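Local coordinates for glutathione peroxidase (Schistosoma mansoni, PDB 2V1M), which catalyses the reduction of hydrogen peroxide by glutathione, giving glutathione disulfide and water, within the glutathione peroxidase family of the thioredoxin clan, at residues N9-F14 / F137-Q142; K17-V22 / F98-K103; R51-M56 / T153-I158. All blocks are in the same frame, centred on the assembly; numbering follows the deposited sequence.

Contact 1: N9-F14 / F137-Q142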
loop_
_atom_site.group_PDB
_atom_site.type_symbol
_atom_site.label_atom_id
_atom_site.label_comp_id
_atom_site.label_asym_id
_atom_site.label_seq_id
_atom_site.Cartn_x
_atom_site.Cartn_y
_atom_site.Cartn_z
ATOM N N ASN A 9 15.345 -5.584 -8.106
ATOM C CA ASN A 9 15.275 -6.898 -7.502
ATOM C C ASN A 9 14.427 -6.923 -6.228
ATOM O O ASN A 9 14.147 -8.026 -5.750
ATOM C CB ASN A 9 16.697 -7.431 -7.155
ATOM C CG ASN A 9 17.531 -7.925 -8.397
ATOM O OD1 ASN A 9 16.991 -8.234 -9.445
ATOM N ND2 ASN A 9 18.879 -7.979 -8.231
ATOM N N SER A 10 14.020 -5.776 -5.680
ATOM C CA SER A 10 13.230 -5.784 -4.449
ATOM C C SER A 10 12.591 -4.410 -4.349
ATOM O O SER A 10 12.974 -3.450 -5.085
ATOM C CB SER A 10 14.097 -6.027 -3.195
ATOM O OG SER A 10 14.805 -4.855 -2.854
ATOM N N ILE A 11 11.666 -4.222 -3.389
ATOM C CA ILE A 11 11.075 -2.911 -3.208
ATOM C C ILE A 11 12.089 -1.925 -2.645
ATOM O O ILE A 11 11.839 -0.704 -2.705
ATOM C CB ILE A 11 9.825 -2.950 -2.297
ATOM C CG1 ILE A 11 10.150 -3.374 -0.852
ATOM C CG2 ILE A 11 8.681 -3.734 -2.935
ATOM C CD1 ILE A 11 9.107 -2.920 0.178
ATOM N N TYR A 12 13.210 -2.389 -2.079
ATOM C CA TYR A 12 14.139 -1.482 -1.389
ATOM C C TYR A 12 14.837 -0.527 -2.347
ATOM O O TYR A 12 15.389 0.480 -1.897
ATOM C CB TYR A 12 15.197 -2.296 -0.646
ATOM C CG TYR A 12 14.644 -3.352 0.246
ATOM C CD1 TYR A 12 13.519 -3.106 0.998
ATOM C CD2 TYR A 12 15.280 -4.615 0.348
ATOM C CE1 TYR A 12 13.018 -4.093 1.845
ATOM C CE2 TYR A 12 14.810 -5.593 1.202
ATOM C CZ TYR A 12 13.691 -5.350 1.931
ATOM O OH TYR A 12 13.247 -6.350 2.792
ATOM N N GLU A 13 14.791 -0.833 -3.646
ATOM C CA GLU A 13 15.477 0.010 -4.626
ATOM C C GLU A 13 14.783 1.345 -4.844
ATOM O O GLU A 13 15.407 2.244 -5.436
ATOM C CB GLU A 13 15.604 -0.729 -5.940
ATOM C CG GLU A 13 16.555 -1.904 -5.785
ATOM C CD GLU A 13 16.713 -2.729 -7.005
ATOM O OE1 GLU A 13 16.027 -2.404 -7.999
ATOM O OE2 GLU A 13 17.496 -3.704 -7.024
ATOM N N PHE A 14 13.518 1.483 -4.434
ATOM C CA PHE A 14 12.699 2.650 -4.805
ATOM C C PHE A 14 12.680 3.692 -3.714
ATOM O O PHE A 14 12.758 3.375 -2.513
ATOM C CB PHE A 14 11.263 2.223 -5.149
ATOM C CG PHE A 14 11.267 1.191 -6.205
ATOM C CD1 PHE A 14 11.619 1.531 -7.526
ATOM C CD2 PHE A 14 11.074 -0.154 -5.884
ATOM C CE1 PHE A 14 11.754 0.562 -8.509
ATOM C CE2 PHE A 14 11.220 -1.132 -6.858
ATOM C CZ PHE A 14 11.574 -0.792 -8.141
ATOM N N PHE A 137 -0.744 -5.312 -2.292
ATOM C CA PHE A 137 0.402 -6.200 -2.555
ATOM C C PHE A 137 1.055 -6.552 -1.236
ATOM O O PHE A 137 1.291 -5.667 -0.381
ATOM C CB PHE A 137 1.450 -5.553 -3.467
ATOM C CG PHE A 137 1.005 -5.402 -4.887
ATOM C CD1 PHE A 137 1.367 -6.332 -5.854
ATOM C CD2 PHE A 137 0.210 -4.322 -5.281
ATOM C CE1 PHE A 137 0.989 -6.183 -7.185
ATOM C CE2 PHE A 137 -0.168 -4.159 -6.595
ATOM C CZ PHE A 137 0.199 -5.096 -7.547
ATOM N N LEU A 138 1.362 -7.837 -1.057
ATOM C CA LEU A 138 2.027 -8.337 0.134
ATOM C C LEU A 138 3.487 -8.649 -0.238
ATOM O O LEU A 138 3.772 -9.385 -1.194
ATOM C CB LEU A 138 1.318 -9.591 0.627
ATOM C CG LEU A 138 1.903 -10.264 1.860
ATOM C CD1 LEU A 138 1.914 -9.308 3.065
ATOM C CD2 LEU A 138 1.141 -11.543 2.173
ATOM N N VAL A 139 4.392 -8.067 0.558
ATOM C CA VAL A 139 5.839 -8.087 0.325
ATOM C C VAL A 139 6.492 -8.727 1.545
ATOM O O VAL A 139 6.230 -8.336 2.704
ATOM C CB VAL A 139 6.337 -6.658 0.111
ATOM C CG1 VAL A 139 7.880 -6.625 -0.090
ATOM C CG2 VAL A 139 5.625 -5.966 -1.042
ATOM N N ASP A 140 7.355 -9.717 1.289
ATOM C CA ASP A 140 8.001 -10.435 2.376
ATOM C C ASP A 140 9.159 -9.623 3.015
ATOM O O ASP A 140 9.459 -8.483 2.629
ATOM C CB ASP A 140 8.422 -11.833 1.876
ATOM C CG ASP A 140 9.645 -11.834 0.947
ATOM O OD1 ASP A 140 10.327 -10.795 0.789
ATOM O OD2 ASP A 140 9.872 -12.932 0.384
ATOM N N ARG A 141 9.770 -10.247 4.028
ATOM C CA ARG A 141 10.850 -9.593 4.783
ATOM C C ARG A 141 12.125 -9.353 3.970
ATOM O O ARG A 141 13.024 -8.667 4.481
ATOM C CB ARG A 141 11.200 -10.396 6.012
ATOM C CG ARG A 141 10.084 -10.422 7.097
ATOM C CD ARG A 141 10.557 -11.160 8.325
ATOM N NE ARG A 141 9.582 -11.346 9.409
ATOM C CZ ARG A 141 9.316 -10.452 10.358
ATOM N NH1 ARG A 141 9.830 -9.233 10.318
ATOM N NH2 ARG A 141 8.493 -10.752 11.366
ATOM N N GLN A 142 12.198 -9.918 2.756
ATOM C CA GLN A 142 13.294 -9.678 1.812
ATOM C C GLN A 142 12.880 -8.752 0.675
ATOM O O GLN A 142 13.596 -8.614 -0.324
ATOM C CB GLN A 142 13.867 -11.013 1.275
ATOM C CG GLN A 142 14.586 -11.802 2.335
ATOM C CD GLN A 142 13.662 -12.504 3.314
ATOM O OE1 GLN A 142 12.693 -13.156 2.922
ATOM N NE2 GLN A 142 13.980 -12.387 4.592
HETATM O O HOH W 1 10.660 -5.995 3.193
#

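Contact 2: K17-V22 / F98-K103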
loop_
_atom_site.group_PDB
_atom_site.type_symbol
_atom_site.label_atom_id
_atom_site.label_comp_id
_atom_site.label_asym_id
_atom_site.label_seq_id
_atom_site.Cartn_x
_atom_site.Cartn_y
_atom_site.Cartn_z
ATOM N N LYS A 17 7.987 9.828 -2.147
ATOM C CA LYS A 17 7.710 10.988 -1.301
ATOM C C LYS A 17 6.581 10.627 -0.328
ATOM O O LYS A 17 5.502 10.199 -0.737
ATOM C CB LYS A 17 7.295 12.151 -2.201
ATOM C CG LYS A 17 7.203 13.502 -1.475
ATOM C CD LYS A 17 6.808 14.653 -2.421
ATOM C CE LYS A 17 7.787 14.839 -3.597
ATOM N NZ LYS A 17 9.130 15.164 -3.107
ATOM N N ASP A 18 6.833 10.832 0.965
ATOM C CA ASP A 18 5.791 10.566 1.964
ATOM C C ASP A 18 4.751 11.702 1.973
ATOM O O ASP A 18 4.891 12.693 1.243
ATOM C CB ASP A 18 6.387 10.218 3.341
ATOM C CG ASP A 18 6.807 11.406 4.193
ATOM O OD1 ASP A 18 6.487 12.568 3.878
ATOM O OD2 ASP A 18 7.440 11.106 5.241
ATOM N N ILE A 19 3.713 11.552 2.780
ATOM C CA ILE A 19 2.582 12.496 2.679
ATOM C C ILE A 19 2.938 13.898 3.166
ATOM O O ILE A 19 2.219 14.842 2.868
ATOM C CB ILE A 19 1.308 11.952 3.322
ATOM C CG1 ILE A 19 0.042 12.636 2.778
ATOM C CG2 ILE A 19 1.433 12.016 4.855
ATOM C CD1 ILE A 19 -1.220 11.822 3.054
ATOM N N ASN A 20 4.031 13.994 3.927
ATOM C CA ASN A 20 4.552 15.289 4.408
ATOM C C ASN A 20 5.531 15.928 3.436
ATOM O O ASN A 20 6.084 17.013 3.731
ATOM C CB ASN A 20 5.247 15.100 5.758
ATOM C CG ASN A 20 4.282 14.594 6.827
ATOM O OD1 ASN A 20 3.111 15.016 6.853
ATOM N ND2 ASN A 20 4.745 13.685 7.678
ATOM N N GLY A 21 5.746 15.283 2.285
ATOM C CA GLY A 21 6.689 15.800 1.294
ATOM C C GLY A 21 8.116 15.348 1.522
ATOM O O GLY A 21 9.015 15.830 0.805
ATOM N N VAL A 22 8.348 14.419 2.440
ATOM C CA VAL A 22 9.689 13.919 2.759
ATOM C C VAL A 22 9.971 12.672 1.940
ATOM O O VAL A 22 9.252 11.656 2.068
ATOM C CB VAL A 22 9.795 13.628 4.279
ATOM C CG1 VAL A 22 11.063 12.850 4.619
ATOM C CG2 VAL A 22 9.690 14.952 5.071
ATOM N N PHE A 98 -0.279 4.008 10.436
ATOM C CA PHE A 98 0.621 3.432 9.461
ATOM C C PHE A 98 1.123 4.534 8.493
ATOM O O PHE A 98 0.820 5.728 8.676
ATOM C CB PHE A 98 -0.023 2.249 8.731
ATOM C CG PHE A 98 -1.372 2.534 8.110
ATOM C CD1 PHE A 98 -2.561 2.313 8.827
ATOM C CD2 PHE A 98 -1.462 3.066 6.812
ATOM C CE1 PHE A 98 -3.796 2.595 8.251
ATOM C CE2 PHE A 98 -2.702 3.369 6.249
ATOM C CZ PHE A 98 -3.879 3.154 6.977
ATOM N N ASP A 99 1.966 4.151 7.527
ATOM C CA ASP A 99 2.693 5.130 6.735
ATOM C C ASP A 99 1.875 5.566 5.526
ATOM O O ASP A 99 1.481 4.754 4.690
ATOM C CB ASP A 99 4.049 4.556 6.344
ATOM C CG ASP A 99 4.977 4.399 7.539
ATOM O OD1 ASP A 99 4.796 5.108 8.549
ATOM O OD2 ASP A 99 5.912 3.577 7.431
ATOM N N MET A 100 1.689 6.882 5.413
ATOM C CA MET A 100 0.995 7.549 4.320
ATOM C C MET A 100 1.985 8.229 3.399
ATOM O O MET A 100 2.974 8.842 3.845
ATOM C CB MET A 100 0.047 8.625 4.878
ATOM C CG MET A 100 -1.121 8.099 5.743
ATOM S SD MET A 100 -2.312 7.073 4.851
ATOM C CE MET A 100 -2.823 8.158 3.522
ATOM N N PHE A 101 1.676 8.160 2.101
ATOM C CA PHE A 101 2.541 8.731 1.056
ATOM C C PHE A 101 1.857 9.815 0.257
ATOM O O PHE A 101 0.647 10.015 0.321
ATOM C CB PHE A 101 3.111 7.596 0.184
ATOM C CG PHE A 101 4.028 6.696 1.001
ATOM C CD1 PHE A 101 5.387 6.987 1.091
ATOM C CD2 PHE A 101 3.501 5.658 1.796
ATOM C CE1 PHE A 101 6.244 6.221 1.908
ATOM C CE2 PHE A 101 4.327 4.922 2.615
ATOM C CZ PHE A 101 5.700 5.214 2.696
ATOM N N SER A 102 2.660 10.561 -0.509
ATOM C CA SER A 102 2.118 11.474 -1.478
ATOM C C SER A 102 1.482 10.726 -2.663
ATOM O O SER A 102 1.768 9.555 -2.959
ATOM C CB SER A 102 3.215 12.437 -1.983
ATOM O OG SER A 102 3.557 13.406 -1.005
ATOM N N LYS A 103 0.597 11.454 -3.337
ATOM C CA LYS A 103 -0.190 10.891 -4.441
ATOM C C LYS A 103 0.721 10.512 -5.612
ATOM O O LYS A 103 1.683 11.233 -5.970
ATOM C CB LYS A 103 -1.278 11.905 -4.808
ATOM C CG LYS A 103 -2.313 11.428 -5.827
ATOM C CD LYS A 103 -3.200 12.560 -6.320
ATOM C CE LYS A 103 -3.982 13.205 -5.176
ATOM N NZ LYS A 103 -4.937 14.228 -5.694
HETATM O O HOH W 2 4.574 8.773 -3.000
#

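Contact 3: R51-M56 / T153-I158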
loop_
_atom_site.group_PDB
_atom_site.type_symbol
_atom_site.label_atom_id
_atom_site.label_comp_id
_atom_site.label_asym_id
_atom_site.label_seq_id
_atom_site.Cartn_x
_atom_site.Cartn_y
_atom_site.Cartn_z
ATOM N N ARG A 51 -10.448 1.444 8.155
ATOM C CA ARG A 51 -10.703 0.929 9.510
ATOM C C ARG A 51 -9.951 -0.384 9.701
ATOM O O ARG A 51 -9.279 -0.586 10.730
ATOM C CB ARG A 51 -12.201 0.711 9.762
ATOM C CG ARG A 51 -13.065 1.940 9.808
ATOM C CD ARG A 51 -13.057 2.654 11.120
ATOM N NE ARG A 51 -13.981 3.782 11.046
ATOM C CZ ARG A 51 -13.794 4.960 11.598
ATOM N NH1 ARG A 51 -12.713 5.185 12.364
ATOM N NH2 ARG A 51 -14.721 5.891 11.374
ATOM N N GLN A 52 -10.079 -1.305 8.748
ATOM C CA GLN A 52 -9.429 -2.601 8.923
ATOM C C GLN A 52 -7.898 -2.450 8.882
ATOM O O GLN A 52 -7.205 -3.151 9.627
ATOM C CB GLN A 52 -9.886 -3.597 7.880
ATOM C CG GLN A 52 -11.356 -3.995 8.082
ATOM C CD GLN A 52 -11.785 -5.171 7.228
ATOM O OE1 GLN A 52 -10.991 -5.807 6.543
ATOM N NE2 GLN A 52 -13.059 -5.487 7.287
ATOM N N LEU A 53 -7.381 -1.611 7.980
ATOM C CA LEU A 53 -5.925 -1.406 7.952
ATOM C C LEU A 53 -5.394 -0.859 9.273
ATOM O O LEU A 53 -4.325 -1.250 9.736
ATOM C CB LEU A 53 -5.508 -0.529 6.767
ATOM C CG LEU A 53 -5.728 -1.175 5.400
ATOM C CD1 LEU A 53 -5.593 -0.083 4.316
ATOM C CD2 LEU A 53 -4.672 -2.275 5.151
ATOM N N GLN A 54 -6.111 0.106 9.863
ATOM C CA GLN A 54 -5.651 0.668 11.144
ATOM C C GLN A 54 -5.703 -0.393 12.259
ATOM O O GLN A 54 -4.797 -0.434 13.118
ATOM C CB GLN A 54 -6.479 1.915 11.492
ATOM C CG GLN A 54 -6.158 2.473 12.863
ATOM C CD GLN A 54 -4.724 2.777 13.127
ATOM O OE1 GLN A 54 -3.919 3.032 12.200
ATOM N NE2 GLN A 54 -4.362 2.755 14.433
ATOM N N GLU A 55 -6.740 -1.229 12.264
ATOM C CA GLU A 55 -6.791 -2.341 13.223
ATOM C C GLU A 55 -5.637 -3.321 12.995
ATOM O O GLU A 55 -5.039 -3.836 13.955
ATOM C CB GLU A 55 -8.146 -3.054 13.139
ATOM C CG GLU A 55 -9.312 -2.242 13.682
ATOM C CD GLU A 55 -10.643 -2.355 12.892
ATOM O OE1 GLU A 55 -10.831 -3.297 12.099
ATOM O OE2 GLU A 55 -11.534 -1.476 13.060
ATOM N N MET A 56 -5.349 -3.628 11.740
ATOM C CA MET A 56 -4.262 -4.561 11.494
ATOM C C MET A 56 -2.903 -3.979 11.837
ATOM O O MET A 56 -2.067 -4.699 12.390
ATOM C CB MET A 56 -4.282 -5.037 10.062
ATOM C CG MET A 56 -5.492 -5.874 9.735
ATOM S SD MET A 56 -5.702 -6.208 7.973
ATOM C CE MET A 56 -4.298 -7.295 7.706
ATOM N N THR A 153 -10.995 -7.300 -1.799
ATOM C CA THR A 153 -10.466 -8.152 -0.726
ATOM C C THR A 153 -10.399 -7.354 0.574
ATOM O O THR A 153 -9.653 -6.371 0.688
ATOM C CB THR A 153 -9.059 -8.641 -1.094
ATOM O OG1 THR A 153 -9.071 -9.217 -2.396
ATOM C CG2 THR A 153 -8.609 -9.677 -0.077
ATOM N N ALA A 154 -11.156 -7.774 1.573
ATOM C CA ALA A 154 -11.079 -7.119 2.862
ATOM C C ALA A 154 -9.656 -7.236 3.412
ATOM O O ALA A 154 -9.095 -8.328 3.398
ATOM C CB ALA A 154 -12.054 -7.784 3.835
ATOM N N PRO A 155 -9.096 -6.143 3.981
ATOM C CA PRO A 155 -7.755 -6.277 4.573
ATOM C C PRO A 155 -7.673 -7.425 5.570
ATOM O O PRO A 155 -6.674 -8.134 5.612
ATOM C CB PRO A 155 -7.524 -4.902 5.214
ATOM C CG PRO A 155 -8.290 -3.933 4.272
ATOM C CD PRO A 155 -9.549 -4.724 3.893
ATOM N N TYR A 156 -8.715 -7.636 6.373
ATOM C CA TYR A 156 -8.681 -8.716 7.352
ATOM C C TYR A 156 -8.432 -10.076 6.715
ATOM O O TYR A 156 -7.854 -10.964 7.364
ATOM C CB TYR A 156 -9.989 -8.761 8.140
ATOM C CG TYR A 156 -10.180 -7.708 9.175
ATOM C CD1 TYR A 156 -9.130 -6.898 9.593
ATOM C CD2 TYR A 156 -11.416 -7.549 9.778
ATOM C CE1 TYR A 156 -9.295 -5.970 10.595
ATOM C CE2 TYR A 156 -11.611 -6.598 10.777
ATOM C CZ TYR A 156 -10.529 -5.820 11.175
ATOM O OH TYR A 156 -10.730 -4.894 12.164
ATOM N N ASP A 157 -8.883 -10.270 5.492
ATOM C CA ASP A 157 -8.689 -11.561 4.830
ATOM C C ASP A 157 -7.265 -11.809 4.381
ATOM O O ASP A 157 -6.947 -12.921 3.928
ATOM C CB ASP A 157 -9.658 -11.700 3.686
ATOM C CG ASP A 157 -11.115 -11.839 4.179
ATOM O OD1 ASP A 157 -11.324 -12.176 5.356
ATOM O OD2 ASP A 157 -12.029 -11.685 3.380
ATOM N N ILE A 158 -6.400 -10.810 4.532
ATOM C CA ILE A 158 -4.977 -10.931 4.197
ATOM C C ILE A 158 -4.158 -11.311 5.449
ATOM O O ILE A 158 -2.970 -11.661 5.353
ATOM C CB ILE A 158 -4.488 -9.596 3.571
ATOM C CG1 ILE A 158 -5.346 -9.264 2.349
ATOM C CG2 ILE A 158 -3.002 -9.658 3.173
ATOM C CD1 ILE A 158 -5.094 -7.885 1.782
#

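Contact 1: N9-F14 / F137-Q142
At the end of strand 136-139, in the mixed sheet of the thioredoxin-like fold, Val-139 and the turn that follows it meet the 3-10 segment 11-13 near the N-terminus. Ile-11 and Val-139 reach toward each other tip to tip, and a single methyl, Val-139 CG1, receives the isoleucine: CD1 of Ile-11 stands 3.9 Å from it, with CG1 and CG2 of Ile-11 scarcely farther. A chi1 of 65° sets Ile-11 CG1 between the backbone N and the carbonyl carbon, and CD1 carries on from it to the methyl. Ile-11 is buried, also touching Leu-114 and Phe-117 of helix 113-121 and Cys-34 of strand 33-39; its backbone bonds that of Gly-143, just after the turn.

The polar half of the contact lies at Tyr-12. Its OH comes within 2.9 Å of Arg-141 O, but the angle is too poor for a hydrogen bond. The phenol reaches the turn through a water, 2.6 Å from Tyr-12 OH, which donates to Asp-140 O at 2.8 Å, and makes a weak bond with Gly-31 N. Tyr-12 CE2 lies 3.6 Å from Gln-142 O.

Side-chain turns shape both segments. Ser-10 OG accepts from Tyr-12 N at 3.0 Å in an ST turn, while Asp-140 OD1 makes an Asx turn and also accepts from Gln-144 N. Arg-141 points its CB away from the 9-14 segment, and its guanidinium bonds carbonyls of Gly-31, Lys-63 and Leu-166. In the Asx turn, Gln-142 N approaches Asp-140 OD1 from above the carboxylate plane, 2.9 Å away.

Contact 2: K17-V22 / F98-K103
Ser-102 meets Lys-17 through a backbone hydrogen bond and side-chain packing. Ser-102 N donates to Lys-17 O at 2.9 Å, nearly straight at 164°, and the aliphatic part of Lys-17 passes the serine hydroxyl, with CG 3.7 Å from OG. Lys-17 NZ forms a salt bridge with Asp-23. Ser-102 OG lies anti to its own carbonyl carbon (chi1 -73°); from there the hydroxyl donates to Asp-18 O at 2.7 Å. That carbonyl also accepts from Gly-21 N, the two donors arriving on opposite faces of its plane.

Asp-18 and Phe-101 form a single beta bridge, by which the loop of the beta hairpin formed by strands 15-17 and 23-25 is fastened just past the end of 99-100, an outermost strand of the mixed sheet. The loop is a type I turn from Asp-18 to Gly-21. Asp-18 OD1 takes Asn-20 N in an Asx turn and also Val-22 N, one on each face of the carboxylate.

Ile-19 N donates to Met-100 O at 3.0 Å, from above the carbonyl plane. The two side chains run side by side in the same direction, Ile-19 CG2 resting 3.7 Å from Met-100 CB. Ile-19 CG1, anti to its backbone N (chi1 -158°), lies 3.6 Å from Phe-101 O, a carbonyl buried here with no hydrogen-bond partner in the model. The Met-100 chain bends at chi2 and chi3, and its CE lies 4.0 Å from Ile-19 CD1. Phe-101 presents CD1 to Asp-18 CA, while its ring stacks on Phe-70. A water donates to both Lys-17 O and Ser-102 O.

Contact 3: R51-M56 / T153-I158
Gln-52 and Pro-155 mark the nearest approach of the backbones, their CA atoms 5.9 Å apart, where a middle turn of helix 46-60 meets a loop whose residues 155-158 have helical backbone angles. The side chain of Gln-52 is the main partner of the Tyr-156 ring. Its CG is anti to the carbonyl carbon (chi1 -69°) and the chain is extended beyond it, lying across one face of the ring. CG makes a CH-pi contact over the middle of that face, 3.6 Å from the centroid. Farther out, the amide is stacked on the ring with the two planes only 7° apart, CD 3.5 Å from Tyr-156 CD2. The amide oxygen also serves the loop: Tyr-156 N donates to Gln-52 OE1 at 2.9 Å, with an N-H...O angle of 168°. One glutamine thus grips both backbone and ring of the same tyrosine, and the bond helps fix the rotation of the amide.

The contact joins the loop between strand 145-149 and the C-terminal helix 159-167 to helix 46-60 of the thioredoxin-like fold. Pro-155 packs against three helix residues. Its CB meets Leu-53 CD2 at 3.9 Å, the leucine and proline side chains crossing at about a right angle, while its CD comes close to Gln-52 OE1. Leu-53 also packs on Leu-35 of strand 33-39.

In one of its two modelled conformers, Met-56 sets SD 3.6 Å from Pro-155 CB and approaches the tyrosine from the rim. Its CG then lies in the ring plane, 3.8 Å from Tyr-156 CD1, and the sulfur forms a Met-aromatic contact at the edge. Met-56 also touches Glu-159 and Ile-162 of helix 159-167.

Along the chain the first segments come in the order 9-14, 17-22 and 51-56, and the second ones in the order 98-103, 137-142 and 153-158. Contact 2 therefore falls wholly between the two segments of contact 1, whereas contact 3 crosses both. Contacts 1 and 2 reach the same mixed sheet, at strands 136-139 and 99-100, with centres about 18 Å apart; the N-terminal region runs from one to the other. Contact 3 lies about 20 Å, centre to centre, from each. It touches contact 2 through Phe-98, which packs on Leu-53 and Gln-54. Together they join the N-terminal loops and the C-terminal loop before helix 159-167 to elements of the thioredoxin-like fold.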